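Long-range contacts in probable uracil-DNA glycosylase (PDB 5X55), which belongs to the uracil-DNA glycosylase superfamily and has an alpha/beta fold built round a four-stranded parallel sheet: residues 287-291 against 357-363; 174-178 against 247-253; 232-236 against 366-370. The contacts are given in a common frame with arbitrary orientation. Residues are numbered along the deposited sequence.

Interactions 1 and 2 hold helix ends against segments entering the central parallel sheet at strands 291-295 and 251-255, while interaction 3 joins a loop after helix 219-230 to the C-terminal tail. Interaction 2 is buried, about 9 Å from the centre of the chain, and mostly apolar. Interactions 1 and 3, each centred about 20 Å out, are partly buried and more polar: a carboxylate meets a histidine and an arginine in interaction 1, whereas interaction 3 relies on an aromatic pair and a water. Segment 366-370 touches both other contacts. Leu358 CD1 lies 4.1 Å from Ile366 CG1, and Gln249 OE1 is 2.9 Å from Phe367 N, a probable hydrogen bond.

Interaction 1: 287-291 against 357-363; sequences YDDLI and HLKSRNK
Residues 287-291 form the turn from helix 273-286 into strand 291-295 of the central parallel sheet of this alpha/beta fold, and residues 357-363 are the end of helix 350-360 with the loop that follows. The turn is extended at Tyr287 and Asp288, passes through a left-handed conformation at Asp289 (phi/psi 60/42°), and is extended again at Leu290 before the strand starts at Ile291. The helix is closed by a Schellman motif whose C-prime residue, Asn362, has positive phi (55/20°); Lys363 N bonds to Leu358 O at 3.0 Å and Asn362 N to Lys359 O at 3.1 Å. Across the contact, the CA atoms of Ile291 and His357 are 8.1 Å apart and those of Asp289 and Arg361 8.5 Å. Asp289, chi1 t, points its CB toward the helix end and is the most covered residue. Its OD2 accepts a His-carboxylate hydrogen bond from His357 NE2 (2.7 Å), near the imidazole plane, and makes a salt bridge with Arg361 NH1 (2.6 Å), over one face of a guanidinium folded back by chi1 and chi2, both m. Lys363 CE is 3.5 Å from Asp289 OD1, but Lys363 NZ, at 4.3 Å from that OD1, is beyond a salt bridge. Asp288 turns its carboxylate away to Lys310. Ile291 CG1 lies 3.6 Å from His357 CD2; the His357 ring, chi1 t, also stacks with Tyr312 of 312-316, one of the sheet's two outermost strands. The apolar pair is Leu358 CD2 (chi1 m, chi2 t) 3.8 Å from Ile291 CD1.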
loop_
_atom_site.group_PDB
_atom_site.type_symbol
_atom_site.label_atom_id
_atom_site.label_comp_id
_atom_site.label_asym_id
_atom_site.label_seq_id
_atom_site.Cartn_x
_atom_site.Cartn_y
_atom_site.Cartn_z
ATOM N N TYR A 287 -9.280 -3.888 -15.661
ATOM C CA TYR A 287 -10.449 -3.550 -14.862
ATOM C C TYR A 287 -10.869 -2.112 -15.117
ATOM O O TYR A 287 -10.101 -1.290 -15.632
ATOM C CB TYR A 287 -10.183 -3.781 -13.359
ATOM C CG TYR A 287 -9.853 -5.223 -13.095
ATOM C CD1 TYR A 287 -10.862 -6.174 -12.974
ATOM C CD2 TYR A 287 -8.543 -5.653 -13.041
ATOM C CE1 TYR A 287 -10.564 -7.508 -12.772
ATOM C CE2 TYR A 287 -8.239 -6.986 -12.844
ATOM C CZ TYR A 287 -9.260 -7.903 -12.717
ATOM O OH TYR A 287 -8.986 -9.224 -12.521
ATOM N N ASP A 288 -12.103 -1.808 -14.740
ATOM C CA ASP A 288 -12.636 -0.512 -15.085
ATOM C C ASP A 288 -13.165 0.220 -13.873
ATOM O O ASP A 288 -13.609 -0.394 -12.888
ATOM C CB ASP A 288 -13.707 -0.637 -16.147
ATOM C CG ASP A 288 -13.125 -1.048 -17.500
ATOM O OD1 ASP A 288 -13.865 -1.635 -18.324
ATOM O OD2 ASP A 288 -11.927 -0.789 -17.741
ATOM N N ASP A 289 -13.061 1.549 -13.952
ATOM C CA ASP A 289 -13.710 2.411 -12.982
ATOM C C ASP A 289 -13.201 2.128 -11.564
ATOM O O ASP A 289 -13.978 2.010 -10.608
ATOM C CB ASP A 289 -15.226 2.224 -13.068
ATOM C CG ASP A 289 -15.983 3.282 -12.331
ATOM O OD1 ASP A 289 -16.906 2.902 -11.583
ATOM O OD2 ASP A 289 -15.650 4.476 -12.501
ATOM N N LEU A 290 -11.889 1.942 -11.436
ATOM C CA LEU A 290 -11.286 1.893 -10.116
ATOM C C LEU A 290 -11.161 3.310 -9.590
ATOM O O LEU A 290 -11.208 4.283 -10.348
ATOM C CB LEU A 290 -9.909 1.232 -10.160
ATOM C CG LEU A 290 -9.848 -0.168 -10.768
ATOM C CD1 LEU A 290 -8.431 -0.731 -10.682
ATOM C CD2 LEU A 290 -10.840 -1.108 -10.115
ATOM N N ILE A 291 -10.987 3.431 -8.281
ATOM C CA ILE A 291 -10.706 4.721 -7.669
ATOM C C ILE A 291 -9.256 4.729 -7.197
ATOM O O ILE A 291 -8.851 3.866 -6.409
ATOM C CB ILE A 291 -11.669 5.018 -6.515
ATOM C CG1 ILE A 291 -13.105 4.965 -7.042
ATOM C CG2 ILE A 291 -11.325 6.379 -5.911
ATOM C CD1 ILE A 291 -14.158 4.813 -5.971
ATOM N N HIS A 357 -18.470 8.274 -5.549
ATOM C CA HIS A 357 -18.163 7.635 -6.827
ATOM C C HIS A 357 -18.670 6.195 -6.870
ATOM O O HIS A 357 -19.290 5.772 -7.858
ATOM C CB HIS A 357 -16.666 7.686 -7.107
ATOM C CG HIS A 357 -16.301 7.207 -8.480
ATOM N ND1 HIS A 357 -16.324 8.032 -9.587
ATOM C CD2 HIS A 357 -15.941 5.981 -8.930
ATOM C CE1 HIS A 357 -15.971 7.337 -10.655
ATOM N NE2 HIS A 357 -15.730 6.093 -10.282
ATOM N N LEU A 358 -18.445 5.431 -5.798
ATOM C CA LEU A 358 -18.965 4.066 -5.759
ATOM C C LEU A 358 -20.481 4.060 -5.898
ATOM O O LEU A 358 -21.049 3.234 -6.624
ATOM C CB LEU A 358 -18.553 3.367 -4.460
ATOM C CG LEU A 358 -17.077 2.986 -4.339
ATOM C CD1 LEU A 358 -16.751 2.369 -2.962
ATOM C CD2 LEU A 358 -16.699 2.030 -5.458
ATOM N N LYS A 359 -21.152 4.978 -5.205
ATOM C CA LYS A 359 -22.603 5.015 -5.246
ATOM C C LYS A 359 -23.087 5.429 -6.623
ATOM O O LYS A 359 -24.099 4.910 -7.108
ATOM C CB LYS A 359 -23.118 5.950 -4.152
ATOM C CG LYS A 359 -24.545 6.435 -4.299
ATOM C CD LYS A 359 -24.957 7.227 -3.057
ATOM C CE LYS A 359 -25.775 8.466 -3.415
ATOM N NZ LYS A 359 -27.095 8.147 -4.040
ATOM N N SER A 360 -22.349 6.312 -7.294
ATOM C CA SER A 360 -22.748 6.728 -8.630
ATOM C C SER A 360 -22.530 5.623 -9.651
ATOM O O SER A 360 -23.095 5.696 -10.744
ATOM C CB SER A 360 -22.009 8.003 -9.053
ATOM O OG SER A 360 -20.703 7.743 -9.539
ATOM N N ARG A 361 -21.741 4.597 -9.327
ATOM C CA ARG A 361 -21.668 3.421 -10.190
ATOM C C ARG A 361 -22.338 2.192 -9.574
ATOM O O ARG A 361 -22.000 1.059 -9.924
ATOM C CB ARG A 361 -20.217 3.113 -10.554
ATOM C CG ARG A 361 -19.421 4.346 -10.911
ATOM C CD ARG A 361 -19.795 4.881 -12.279
ATOM N NE ARG A 361 -19.159 6.167 -12.577
ATOM C CZ ARG A 361 -18.122 6.320 -13.401
ATOM N NH1 ARG A 361 -17.592 5.266 -14.019
ATOM N NH2 ARG A 361 -17.623 7.534 -13.622
ATOM N N ASN A 362 -23.286 2.397 -8.654
ATOM C CA ASN A 362 -24.113 1.324 -8.077
ATOM C C ASN A 362 -23.288 0.194 -7.463
ATOM O O ASN A 362 -23.802 -0.921 -7.273
ATOM C CB ASN A 362 -25.089 0.743 -9.112
ATOM C CG ASN A 362 -26.058 1.780 -9.653
ATOM O OD1 ASN A 362 -26.100 2.039 -10.856
ATOM N ND2 ASN A 362 -26.845 2.379 -8.765
ATOM N N LYS A 363 -22.022 0.459 -7.141
ATOM C CA LYS A 363 -21.165 -0.524 -6.499
ATOM C C LYS A 363 -21.391 -0.528 -4.991
ATOM O O LYS A 363 -21.869 0.447 -4.408
ATOM C CB LYS A 363 -19.701 -0.236 -6.820
ATOM C CG LYS A 363 -19.419 -0.193 -8.311
ATOM C CD LYS A 363 -18.025 0.323 -8.599
ATOM C CE LYS A 363 -17.529 -0.176 -9.940
ATOM N NZ LYS A 363 -16.258 -0.928 -9.757
#

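Interaction 2: 174-178 against 247-253; sequences TMNVL and ILQGTFM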
loop_
_atom_site.group_PDB
_atom_site.type_symbol
_atom_site.label_atom_id
_atom_site.label_comp_id
_atom_site.label_asym_id
_atom_site.label_seq_id
_atom_site.Cartn_x
_atom_site.Cartn_y
_atom_site.Cartn_z
ATOM N N THR A 174 -1.653 -7.309 1.010
ATOM C CA THR A 174 -2.867 -6.748 0.423
ATOM C C THR A 174 -3.345 -7.574 -0.764
ATOM O O THR A 174 -4.553 -7.757 -0.949
ATOM C CB THR A 174 -2.642 -5.298 0.013
ATOM O OG1 THR A 174 -2.128 -4.577 1.137
ATOM C CG2 THR A 174 -3.965 -4.666 -0.388
ATOM N N MET A 175 -2.417 -8.095 -1.567
ATOM C CA MET A 175 -2.796 -8.955 -2.692
ATOM C C MET A 175 -3.313 -10.302 -2.217
ATOM O O MET A 175 -4.186 -10.892 -2.859
ATOM C CB MET A 175 -1.605 -9.159 -3.641
ATOM C CG MET A 175 -1.162 -7.848 -4.328
ATOM S SD MET A 175 0.528 -7.810 -4.952
ATOM C CE MET A 175 0.402 -8.977 -6.310
ATOM N N ASN A 176 -2.786 -10.808 -1.105
ATOM C CA ASN A 176 -3.285 -12.074 -0.591
ATOM C C ASN A 176 -4.678 -11.919 -0.001
ATOM O O ASN A 176 -5.463 -12.874 -0.025
ATOM C CB ASN A 176 -2.296 -12.650 0.422
ATOM C CG ASN A 176 -1.037 -13.187 -0.260
ATOM O OD1 ASN A 176 -1.126 -13.766 -1.341
ATOM N ND2 ASN A 176 0.133 -12.972 0.349
ATOM N N VAL A 177 -5.018 -10.731 0.503
ATOM C CA VAL A 177 -6.401 -10.508 0.915
ATOM C C VAL A 177 -7.301 -10.286 -0.297
ATOM O O VAL A 177 -8.398 -10.832 -0.361
ATOM C CB VAL A 177 -6.512 -9.330 1.900
ATOM C CG1 VAL A 177 -7.979 -9.059 2.194
ATOM C CG2 VAL A 177 -5.769 -9.613 3.180
ATOM N N LEU A 178 -6.865 -9.494 -1.276
ATOM C CA LEU A 178 -7.762 -9.000 -2.330
ATOM C C LEU A 178 -7.389 -9.505 -3.705
ATOM O O LEU A 178 -6.380 -9.042 -4.274
ATOM C CB LEU A 178 -7.755 -7.480 -2.368
ATOM C CG LEU A 178 -8.716 -6.716 -1.480
ATOM C CD1 LEU A 178 -8.562 -5.222 -1.793
ATOM C CD2 LEU A 178 -10.115 -7.230 -1.752
ATOM N N ILE A 247 -9.299 -3.085 4.031
ATOM C CA ILE A 247 -8.693 -3.878 2.972
ATOM C C ILE A 247 -9.593 -5.040 2.612
ATOM O O ILE A 247 -9.774 -5.352 1.427
ATOM C CB ILE A 247 -7.292 -4.337 3.404
ATOM C CG1 ILE A 247 -6.392 -3.114 3.616
ATOM C CG2 ILE A 247 -6.678 -5.347 2.398
ATOM C CD1 ILE A 247 -5.187 -3.435 4.456
ATOM N N LEU A 248 -10.209 -5.674 3.619
ATOM C CA LEU A 248 -11.125 -6.784 3.350
ATOM C C LEU A 248 -12.305 -6.356 2.485
ATOM O O LEU A 248 -12.880 -7.189 1.776
ATOM C CB LEU A 248 -11.620 -7.375 4.663
ATOM C CG LEU A 248 -10.583 -8.217 5.401
ATOM C CD1 LEU A 248 -10.828 -8.205 6.909
ATOM C CD2 LEU A 248 -10.574 -9.653 4.852
ATOM N N GLN A 249 -12.671 -5.070 2.522
ATOM C CA GLN A 249 -13.787 -4.525 1.756
ATOM C C GLN A 249 -13.360 -3.935 0.418
ATOM O O GLN A 249 -14.149 -3.222 -0.215
ATOM C CB GLN A 249 -14.528 -3.459 2.571
ATOM C CG GLN A 249 -15.159 -3.972 3.894
ATOM C CD GLN A 249 -15.758 -2.846 4.714
ATOM O OE1 GLN A 249 -16.816 -2.305 4.381
ATOM N NE2 GLN A 249 -15.055 -2.450 5.767
ATOM N N GLY A 250 -12.141 -4.206 -0.031
ATOM C CA GLY A 250 -11.714 -3.793 -1.347
ATOM C C GLY A 250 -10.841 -2.556 -1.415
ATOM O O GLY A 250 -10.658 -2.020 -2.512
ATOM N N THR A 251 -10.283 -2.094 -0.296
ATOM C CA THR A 251 -9.324 -0.997 -0.316
ATOM C C THR A 251 -7.923 -1.584 -0.512
ATOM O O THR A 251 -7.361 -2.196 0.405
ATOM C CB THR A 251 -9.412 -0.158 0.958
ATOM O OG1 THR A 251 -10.788 0.031 1.309
ATOM C CG2 THR A 251 -8.786 1.216 0.710
ATOM N N PHE A 252 -7.355 -1.385 -1.703
ATOM C CA PHE A 252 -6.072 -1.985 -2.090
ATOM C C PHE A 252 -4.952 -1.036 -1.676
ATOM O O PHE A 252 -4.530 -0.161 -2.431
ATOM C CB PHE A 252 -6.058 -2.256 -3.592
ATOM C CG PHE A 252 -4.879 -3.068 -4.083
ATOM C CD1 PHE A 252 -4.771 -4.420 -3.785
ATOM C CD2 PHE A 252 -3.921 -2.493 -4.905
ATOM C CE1 PHE A 252 -3.716 -5.181 -4.265
ATOM C CE2 PHE A 252 -2.855 -3.250 -5.393
ATOM C CZ PHE A 252 -2.753 -4.603 -5.067
ATOM N N MET A 253 -4.456 -1.217 -0.466
ATOM C CA MET A 253 -3.513 -0.286 0.146
ATOM C C MET A 253 -2.139 -0.926 0.094
ATOM O O MET A 253 -1.804 -1.756 0.938
ATOM C CB MET A 253 -3.915 0.034 1.584
ATOM C CG MET A 253 -5.371 0.486 1.752
ATOM S SD MET A 253 -5.731 0.963 3.466
ATOM C CE MET A 253 -4.738 2.467 3.557
#
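This buried contact packs the end of helix 173-177 over the helix-to-strand connection at an edge of the alpha/beta fold, where helix 244-248 leads into 251-255, an outermost strand of the central parallel sheet. Leu178, the first residue beyond its helix, has the most surface covered. Its side chain lies in the bend of the turn, with CG 3.4 Å from Ile247 O and CD1 3.5 Å from Gly250 CA. That bend is a Schellman motif with Gly250, at positive phi, as C-prime residue: Thr251 N bonds to Trp246 O, and Gly250 N to Ile247 O at 3.0 Å. A side chain there would be jammed against the preceding carbonyl, so the backbone itself calls for glycine. Phe252, at the centre of an inverse gamma turn, carries its ring (chi1 t) to the side chains of Thr174, Met175 and Leu178. Leu178 CD1 and Met175 CG both approach the ring edge, the latter 3.7 Å from Phe252 CZ. Val177 CG1 packs 3.9 Å from Ile247 CG2 and 3.8 Å from Leu248 CD2, and helix 98-102 adds Ile98 and Ile102 to this apolar cluster. Thr174 combines both kinds of chemistry. Its CG2 packs 3.5 Å from Phe252 CD1 and 3.9 Å from Ile247 CG2. Gly206 O is a second acceptor sharing its hydroxyl proton, but across the contact Thr174 OG1 donates to Met253 O at 2.8 Å.

Interaction 3: 232-236 against 366-370; sequences NHMRK and IFWDL
The C-terminal tail, residues 366-370, runs without regular structure past the loop 232-236, which leaves helix 219-230 through a Schellman motif with Asn232 as C-prime residue (phi/psi 71/27°); this is plain structural packing. His233 follows at -94/-4° and Met234 is extended (-167/143°). The CA atoms of Met234 and Asp369 are 5.4 Å apart, those of His233 and Trp368 6.6 Å. Ile366 and Phe367 are extended and lead into the contact; Ile366 packs on Thr251 and Leu358. Trp368 (-76/-23°) points its CB toward the loop, and its indole, chi1 m and chi2 107°, turns an edge to the face of His233. In this offset edge-to-face pair the His233 ring and the five-membered ring of Trp368 have centroids 5.9 Å apart and planes at 73°. His233 NE2 bonds to Asp349, Trp368 NE1 to Asn355. Met234, chi1 and chi2 both t, carries its CE to 3.8 Å from Trp368 O. Asp369, chi1 t, leans over the loop, with CB 3.6 Å from His233 O and OD2 3.6 Å from Met234 CA. No direct hydrogen bond joins the segments; a water donates to Asp369 OD2 at 3.0 Å and weakly accepts from Lys236 N at 3.3 Å.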
loop_
_atom_site.group_PDB
_atom_site.type_symbol
_atom_site.label_atom_id
_atom_site.label_comp_id
_atom_site.label_asym_id
_atom_site.label_seq_id
_atom_site.Cartn_x
_atom_site.Cartn_y
_atom_site.Cartn_z
ATOM N N ASN A 232 -17.483 13.095 9.036
ATOM C CA ASN A 232 -18.609 12.344 9.583
ATOM C C ASN A 232 -18.625 10.893 9.109
ATOM O O ASN A 232 -19.681 10.277 9.022
ATOM C CB ASN A 232 -19.952 13.027 9.264
ATOM C CG ASN A 232 -21.065 12.579 10.203
ATOM O OD1 ASN A 232 -20.814 12.225 11.358
ATOM N ND2 ASN A 232 -22.285 12.566 9.706
ATOM N N HIS A 233 -17.468 10.331 8.786
ATOM C CA HIS A 233 -17.389 8.922 8.414
ATOM C C HIS A 233 -17.064 8.039 9.599
ATOM O O HIS A 233 -17.065 6.813 9.462
ATOM C CB HIS A 233 -16.333 8.735 7.327
ATOM C CG HIS A 233 -16.571 9.594 6.126
ATOM N ND1 HIS A 233 -17.659 9.425 5.295
ATOM C CD2 HIS A 233 -15.882 10.651 5.639
ATOM C CE1 HIS A 233 -17.619 10.331 4.336
ATOM N NE2 HIS A 233 -16.550 11.085 4.520
ATOM N N MET A 234 -16.816 8.650 10.754
ATOM C CA MET A 234 -16.267 8.041 11.953
ATOM C C MET A 234 -16.467 9.047 13.072
ATOM O O MET A 234 -16.395 10.257 12.845
ATOM C CB MET A 234 -14.779 7.707 11.748
ATOM C CG MET A 234 -13.990 7.318 12.981
ATOM S SD MET A 234 -12.287 6.861 12.517
ATOM C CE MET A 234 -12.646 5.370 11.568
ATOM N N ARG A 235 -16.774 8.553 14.264
ATOM C CA ARG A 235 -17.010 9.453 15.378
ATOM C C ARG A 235 -15.886 9.481 16.389
ATOM O O ARG A 235 -15.741 10.484 17.089
ATOM C CB ARG A 235 -18.321 9.100 16.088
ATOM C CG ARG A 235 -19.505 9.587 15.311
ATOM C CD ARG A 235 -20.763 9.071 15.885
ATOM N NE ARG A 235 -21.493 10.161 16.507
ATOM C CZ ARG A 235 -22.434 10.860 15.893
ATOM N NH1 ARG A 235 -22.765 10.600 14.635
ATOM N NH2 ARG A 235 -23.027 11.836 16.536
ATOM N N LYS A 236 -15.083 8.429 16.475
ATOM C CA LYS A 236 -13.954 8.413 17.393
ATOM C C LYS A 236 -12.824 7.626 16.747
ATOM O O LYS A 236 -13.071 6.601 16.115
ATOM C CB LYS A 236 -14.346 7.799 18.743
ATOM C CG LYS A 236 -13.428 8.209 19.865
ATOM C CD LYS A 236 -14.153 8.193 21.195
ATOM C CE LYS A 236 -15.377 9.114 21.176
ATOM N NZ LYS A 236 -16.138 9.011 22.470
ATOM N N ILE A 366 -18.119 1.071 0.954
ATOM C CA ILE A 366 -17.114 0.679 1.931
ATOM C C ILE A 366 -17.490 1.312 3.264
ATOM O O ILE A 366 -17.711 2.530 3.339
ATOM C CB ILE A 366 -15.701 1.106 1.504
ATOM C CG1 ILE A 366 -15.231 0.298 0.284
ATOM C CG2 ILE A 366 -14.758 0.944 2.677
ATOM C CD1 ILE A 366 -13.876 0.742 -0.277
ATOM N N PHE A 367 -17.582 0.484 4.306
ATOM C CA PHE A 367 -17.912 0.955 5.651
ATOM C C PHE A 367 -16.615 1.262 6.381
ATOM O O PHE A 367 -15.915 0.353 6.830
ATOM C CB PHE A 367 -18.729 -0.085 6.406
ATOM C CG PHE A 367 -19.981 -0.444 5.721
ATOM C CD1 PHE A 367 -21.114 0.339 5.881
ATOM C CD2 PHE A 367 -20.030 -1.540 4.869
ATOM C CE1 PHE A 367 -22.300 0.020 5.219
ATOM C CE2 PHE A 367 -21.203 -1.866 4.200
ATOM C CZ PHE A 367 -22.346 -1.082 4.376
ATOM N N TRP A 368 -16.306 2.547 6.513
ATOM C CA TRP A 368 -15.015 2.943 7.066
ATOM C C TRP A 368 -14.951 2.783 8.571
ATOM O O TRP A 368 -13.856 2.679 9.118
ATOM C CB TRP A 368 -14.706 4.396 6.708
ATOM C CG TRP A 368 -14.760 4.618 5.242
ATOM C CD1 TRP A 368 -15.721 5.280 4.539
ATOM C CD2 TRP A 368 -13.820 4.138 4.290
ATOM N NE1 TRP A 368 -15.433 5.251 3.197
ATOM C CE2 TRP A 368 -14.268 4.550 3.015
ATOM C CE3 TRP A 368 -12.642 3.391 4.387
ATOM C CZ2 TRP A 368 -13.567 4.249 1.843
ATOM C CZ3 TRP A 368 -11.939 3.096 3.224
ATOM C CH2 TRP A 368 -12.407 3.524 1.967
ATOM N N ASP A 369 -16.087 2.779 9.255
ATOM C CA ASP A 369 -16.010 2.816 10.707
ATOM C C ASP A 369 -16.043 1.423 11.326
ATOM O O ASP A 369 -15.143 1.094 12.100
ATOM C CB ASP A 369 -17.138 3.672 11.284
ATOM C CG ASP A 369 -16.787 4.247 12.649
ATOM O OD1 ASP A 369 -15.677 3.963 13.147
ATOM O OD2 ASP A 369 -17.627 4.981 13.223
ATOM N N LEU A 370 -17.051 0.612 10.988
ATOM C CA LEU A 370 -17.308 -0.736 11.564
ATOM C C LEU A 370 -16.640 -1.105 12.899
ATOM O O LEU A 370 -17.339 -1.417 13.874
ATOM C CB LEU A 370 -16.930 -1.828 10.556
ATOM C CG LEU A 370 -17.776 -1.931 9.296
ATOM C CD1 LEU A 370 -17.551 -3.267 8.600
ATOM C CD2 LEU A 370 -19.240 -1.708 9.610
ATOM O OXT LEU A 370 -15.413 -1.154 13.039
HETATM O O HOH W 1 -16.367 5.453 15.854
#